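Local coordinates for AlgW protein (Pseudomonas aeruginosa, PDB 7CO3), which probably acts as a serine endopeptidase of the HtrA type, joining a trypsin-like protease domain to a peptide-binding PDZ domain, at residues A62-M74 against V124-R136. The protein carries 1 engineered substitution. Residues are numbered along the deposited sequence; the frame is centred on the assembly and turned at random.
Sequences AAPAVANLYTTKM and VTAGADQIIVALR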
loop_
_atom_site.group_PDB
_atom_site.type_symbol
_atom_site.label_atom_id
_atom_site.label_comp_id
_atom_site.label_asym_id
_atom_site.label_seq_id
_atom_site.Cartn_x
_atom_site.Cartn_y
_atom_site.Cartn_z
ATOM N N ALA B 62 -8.480 -5.697 -20.345
ATOM C CA ALA B 62 -8.679 -6.828 -19.446
ATOM C C ALA B 62 -9.919 -6.714 -18.572
ATOM O O ALA B 62 -10.543 -7.731 -18.271
ATOM C CB ALA B 62 -7.443 -7.011 -18.558
ATOM N N ALA B 63 -10.269 -5.509 -18.135
ATOM C CA ALA B 63 -11.380 -5.365 -17.198
ATOM C C ALA B 63 -12.695 -5.987 -17.686
ATOM O O ALA B 63 -13.407 -6.575 -16.852
ATOM C CB ALA B 63 -11.562 -3.887 -16.861
ATOM N N PRO B 64 -13.064 -5.933 -18.980
ATOM C CA PRO B 64 -14.341 -6.572 -19.388
ATOM C C PRO B 64 -14.398 -8.057 -19.111
ATOM O O PRO B 64 -15.485 -8.602 -18.919
ATOM C CB PRO B 64 -14.426 -6.279 -20.889
ATOM C CG PRO B 64 -13.660 -4.989 -21.044
ATOM C CD PRO B 64 -12.486 -5.148 -20.091
ATOM N N ALA B 65 -13.253 -8.720 -19.024
ATOM C CA ALA B 65 -13.176 -10.154 -18.808
ATOM C C ALA B 65 -12.986 -10.540 -17.341
ATOM O O ALA B 65 -12.687 -11.706 -17.050
ATOM C CB ALA B 65 -12.042 -10.738 -19.639
ATOM N N VAL B 66 -13.136 -9.594 -16.412
ATOM C CA VAL B 66 -13.092 -9.892 -14.981
ATOM C C VAL B 66 -14.467 -9.604 -14.411
ATOM O O VAL B 66 -15.017 -8.529 -14.645
ATOM C CB VAL B 66 -11.989 -9.080 -14.272
ATOM C CG1 VAL B 66 -11.873 -9.476 -12.759
ATOM C CG2 VAL B 66 -10.680 -9.254 -15.026
ATOM N N ALA B 67 -15.024 -10.565 -13.679
ATOM C CA ALA B 67 -16.385 -10.469 -13.161
ATOM C C ALA B 67 -16.358 -10.457 -11.639
ATOM O O ALA B 67 -15.385 -10.898 -11.019
ATOM C CB ALA B 67 -17.257 -11.645 -13.641
ATOM N N ASN B 68 -17.464 -9.977 -11.050
ATOM C CA ASN B 68 -17.739 -10.148 -9.629
ATOM C C ASN B 68 -18.506 -11.447 -9.359
ATOM O O ASN B 68 -19.412 -11.829 -10.108
ATOM C CB ASN B 68 -18.531 -8.948 -9.097
ATOM C CG ASN B 68 -17.774 -7.630 -9.253
ATOM O OD1 ASN B 68 -16.561 -7.621 -9.386
ATOM N ND2 ASN B 68 -18.494 -6.526 -9.252
ATOM N N LEU B 69 -18.168 -12.093 -8.250
ATOM C CA LEU B 69 -18.838 -13.296 -7.777
ATOM C C LEU B 69 -19.535 -12.977 -6.457
ATOM O O LEU B 69 -18.921 -12.389 -5.553
ATOM C CB LEU B 69 -17.854 -14.455 -7.555
ATOM C CG LEU B 69 -17.208 -15.223 -8.734
ATOM C CD1 LEU B 69 -16.555 -16.483 -8.225
ATOM C CD2 LEU B 69 -18.197 -15.568 -9.898
ATOM N N TYR B 70 -20.808 -13.382 -6.356
ATOM C CA TYR B 70 -21.627 -13.306 -5.145
ATOM C C TYR B 70 -22.174 -14.694 -4.883
ATOM O O TYR B 70 -22.944 -15.209 -5.697
ATOM C CB TYR B 70 -22.782 -12.309 -5.292
ATOM C CG TYR B 70 -22.341 -10.961 -5.766
ATOM C CD1 TYR B 70 -21.653 -10.097 -4.917
ATOM C CD2 TYR B 70 -22.575 -10.555 -7.066
ATOM C CE1 TYR B 70 -21.222 -8.861 -5.347
ATOM C CE2 TYR B 70 -22.150 -9.324 -7.514
ATOM C CZ TYR B 70 -21.476 -8.482 -6.656
ATOM O OH TYR B 70 -21.064 -7.267 -7.106
ATOM N N THR B 71 -21.771 -15.290 -3.760
ATOM C CA THR B 71 -22.084 -16.668 -3.426
ATOM C C THR B 71 -22.888 -16.714 -2.127
ATOM O O THR B 71 -22.635 -15.943 -1.193
ATOM C CB THR B 71 -20.802 -17.533 -3.314
ATOM O OG1 THR B 71 -19.983 -17.104 -2.210
ATOM C CG2 THR B 71 -19.988 -17.446 -4.582
ATOM N N THR B 72 -23.877 -17.605 -2.087
ATOM C CA THR B 72 -24.654 -17.855 -0.881
ATOM C C THR B 72 -24.483 -19.308 -0.482
ATOM O O THR B 72 -24.497 -20.197 -1.339
ATOM C CB THR B 72 -26.127 -17.483 -1.050
ATOM O OG1 THR B 72 -26.592 -17.970 -2.311
ATOM C CG2 THR B 72 -26.290 -15.984 -1.035
ATOM N N LYS B 73 -24.303 -19.524 0.823
ATOM C CA LYS B 73 -23.888 -20.786 1.423
ATOM C C LYS B 73 -24.511 -20.867 2.811
ATOM O O LYS B 73 -25.075 -19.894 3.306
ATOM C CB LYS B 73 -22.354 -20.866 1.516
ATOM C CG LYS B 73 -21.803 -22.208 1.967
ATOM C CD LYS B 73 -20.451 -22.073 2.649
ATOM C CE LYS B 73 -19.663 -23.380 2.565
ATOM N NZ LYS B 73 -20.387 -24.551 3.132
ATOM N N MET B 74 -24.421 -22.033 3.441
ATOM C CA MET B 74 -24.880 -22.160 4.828
ATOM C C MET B 74 -23.706 -22.319 5.794
ATOM O O MET B 74 -22.770 -23.078 5.532
ATOM C CB MET B 74 -25.858 -23.335 4.977
ATOM C CG MET B 74 -27.233 -23.049 4.383
ATOM S SD MET B 74 -28.222 -21.936 5.410
ATOM C CE MET B 74 -27.877 -22.594 7.043
ATOM N N VAL B 124 -13.498 -19.503 -2.724
ATOM C CA VAL B 124 -14.576 -18.541 -2.944
ATOM C C VAL B 124 -15.907 -19.255 -3.146
ATOM O O VAL B 124 -16.950 -18.795 -2.669
ATOM C CB VAL B 124 -14.247 -17.627 -4.139
ATOM C CG1 VAL B 124 -15.484 -16.878 -4.635
ATOM C CG2 VAL B 124 -13.157 -16.633 -3.784
ATOM N N THR B 125 -15.893 -20.378 -3.872
ATOM C CA THR B 125 -17.110 -21.052 -4.305
ATOM C C THR B 125 -17.374 -22.352 -3.563
ATOM O O THR B 125 -18.453 -22.926 -3.727
ATOM C CB THR B 125 -17.049 -21.356 -5.806
ATOM O OG1 THR B 125 -15.745 -21.839 -6.147
ATOM C CG2 THR B 125 -17.367 -20.134 -6.630
ATOM N N ALA B 126 -16.416 -22.833 -2.781
ATOM C CA ALA B 126 -16.518 -24.107 -2.087
ATOM C C ALA B 126 -17.783 -24.177 -1.227
ATOM O O ALA B 126 -17.995 -23.344 -0.343
ATOM C CB ALA B 126 -15.281 -24.314 -1.233
ATOM N N GLY B 127 -18.631 -25.172 -1.497
ATOM C CA GLY B 127 -19.842 -25.343 -0.735
ATOM C C GLY B 127 -20.915 -24.327 -1.017
ATOM O O GLY B 127 -21.913 -24.268 -0.296
ATOM N N ALA B 128 -20.757 -23.510 -2.038
ATOM C CA ALA B 128 -21.786 -22.524 -2.280
ATOM C C ALA B 128 -23.027 -23.212 -2.832
ATOM O O ALA B 128 -22.946 -24.215 -3.541
ATOM C CB ALA B 128 -21.290 -21.447 -3.233
ATOM N N ASP B 129 -24.190 -22.673 -2.486
ATOM C CA ASP B 129 -25.433 -23.222 -3.011
ATOM C C ASP B 129 -25.926 -22.425 -4.206
ATOM O O ASP B 129 -26.580 -22.986 -5.082
ATOM C CB ASP B 129 -26.477 -23.296 -1.894
ATOM C CG ASP B 129 -25.978 -24.111 -0.688
ATOM O OD1 ASP B 129 -25.361 -25.179 -0.902
ATOM O OD2 ASP B 129 -26.172 -23.683 0.466
ATOM N N GLN B 130 -25.571 -21.149 -4.299
ATOM C CA GLN B 130 -25.823 -20.358 -5.492
ATOM C C GLN B 130 -24.614 -19.463 -5.763
ATOM O O GLN B 130 -23.965 -18.978 -4.826
ATOM C CB GLN B 130 -27.087 -19.531 -5.325
ATOM C CG GLN B 130 -27.533 -18.815 -6.564
ATOM C CD GLN B 130 -28.704 -17.895 -6.287
ATOM O OE1 GLN B 130 -28.566 -16.870 -5.620
ATOM N NE2 GLN B 130 -29.872 -18.267 -6.785
ATOM N N ILE B 131 -24.308 -19.262 -7.044
ATOM C CA ILE B 131 -23.184 -18.432 -7.492
ATOM C C ILE B 131 -23.693 -17.514 -8.588
ATOM O O ILE B 131 -24.099 -17.988 -9.652
ATOM C CB ILE B 131 -21.998 -19.278 -8.003
ATOM C CG1 ILE B 131 -21.512 -20.226 -6.928
ATOM C CG2 ILE B 131 -20.813 -18.399 -8.446
ATOM C CD1 ILE B 131 -20.641 -21.327 -7.458
ATOM N N ILE B 132 -23.681 -16.209 -8.325
ATOM C CA ILE B 132 -24.000 -15.195 -9.319
ATOM C C ILE B 132 -22.716 -14.573 -9.861
ATOM O O ILE B 132 -21.806 -14.211 -9.098
ATOM C CB ILE B 132 -24.932 -14.115 -8.755
ATOM C CG1 ILE B 132 -26.272 -14.747 -8.352
ATOM C CG2 ILE B 132 -25.136 -13.011 -9.774
ATOM C CD1 ILE B 132 -26.599 -14.668 -6.888
ATOM N N VAL B 133 -22.658 -14.460 -11.184
ATOM C CA VAL B 133 -21.589 -13.808 -11.914
ATOM C C VAL B 133 -22.126 -12.461 -12.373
ATOM O O VAL B 133 -23.210 -12.389 -12.963
ATOM C CB VAL B 133 -21.154 -14.662 -13.115
ATOM C CG1 VAL B 133 -20.403 -13.834 -14.103
ATOM C CG2 VAL B 133 -20.360 -15.891 -12.676
ATOM N N ALA B 134 -21.393 -11.386 -12.086
ATOM C CA ALA B 134 -21.784 -10.050 -12.514
ATOM C C ALA B 134 -20.691 -9.476 -13.402
ATOM O O ALA B 134 -19.555 -9.261 -12.948
ATOM C CB ALA B 134 -22.076 -9.130 -11.322
ATOM N N LEU B 135 -21.044 -9.204 -14.658
ATOM C CA LEU B 135 -20.063 -8.747 -15.625
ATOM C C LEU B 135 -19.937 -7.234 -15.590
ATOM O O LEU B 135 -20.835 -6.519 -15.127
ATOM C CB LEU B 135 -20.438 -9.216 -17.027
ATOM C CG LEU B 135 -20.496 -10.735 -17.177
ATOM C CD1 LEU B 135 -20.793 -11.063 -18.619
ATOM C CD2 LEU B 135 -19.206 -11.398 -16.719
ATOM N N ARG B 136 -18.800 -6.749 -16.099
ATOM C CA ARG B 136 -18.557 -5.309 -16.155
ATOM C C ARG B 136 -19.629 -4.564 -16.944
ATOM O O ARG B 136 -19.909 -3.398 -16.655
ATOM C CB ARG B 136 -17.194 -5.037 -16.769
ATOM C CG ARG B 136 -16.706 -3.645 -16.474
ATOM C CD ARG B 136 -15.300 -3.474 -16.959
ATOM N NE ARG B 136 -14.991 -2.081 -17.240
ATOM C CZ ARG B 136 -14.824 -1.599 -18.461
ATOM N NH1 ARG B 136 -14.550 -0.315 -18.635
ATOM N NH2 ARG B 136 -14.934 -2.406 -19.508
HETATM O O HOH W 1 -16.847 -8.660 -16.579
HETATM O O HOH W 2 -17.553 -6.959 -13.158
HETATM O O HOH W 3 -25.496 -15.965 -4.227
HETATM O O HOH W 4 -17.673 -16.418 -1.430
#
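L69 reaches from strand 66-72 into the interior beside V133, its antiparallel partner on strand 130-134. From CB the chain runs to CG, which is set anti to the carbonyl carbon and beside the backbone N (chi1 -73°), and it divides there into two methyls that carry the contact. L69 CD2 lies alongside V133 and meets V133 CG2 at 3.5 Å. I131 CG2 is a little further off, while L69 CD1 turns to the end of helix 122-125, where it touches V124 CG1 at 3.8 Å and, more loosely, T125 CG2. A109 of the adjoining strand 104-113 and L157 of strand 154-158, elsewhere in the barrel, add to this apolar packing. T71 continues the same face: its CG2 packs on I131 CG1, and OG1 is hydrogen-bonded to S105 and linked through a water to V124 O.

The other face carries N68, Y70 and T72 opposite A134, I132 and Q130. There the Y70 ring takes A134 CB at its edge, near the ring plane, with CE2 3.8 Å away. Each of these three pairs is hydrogen-bonded in both directions, most nearly straight at I132 N to Y70 O (2.9 Å, 175°). At T72 the ladder ends in a classic beta bulge, where T72 O accepts from both D129 N (2.7 Å) and Q130 N (3.3 Å). Beyond the other end, direct pairing gives way to a water bridging P64 O and V66 O to R136 N, and the extended R136 side chain lays its guanidinium face on A63 CB.

By joining the first and fourth strands in chain order, this ladder closes the six-stranded antiparallel barrel characteristic of the N-terminal half of chymotrypsin-like proteases.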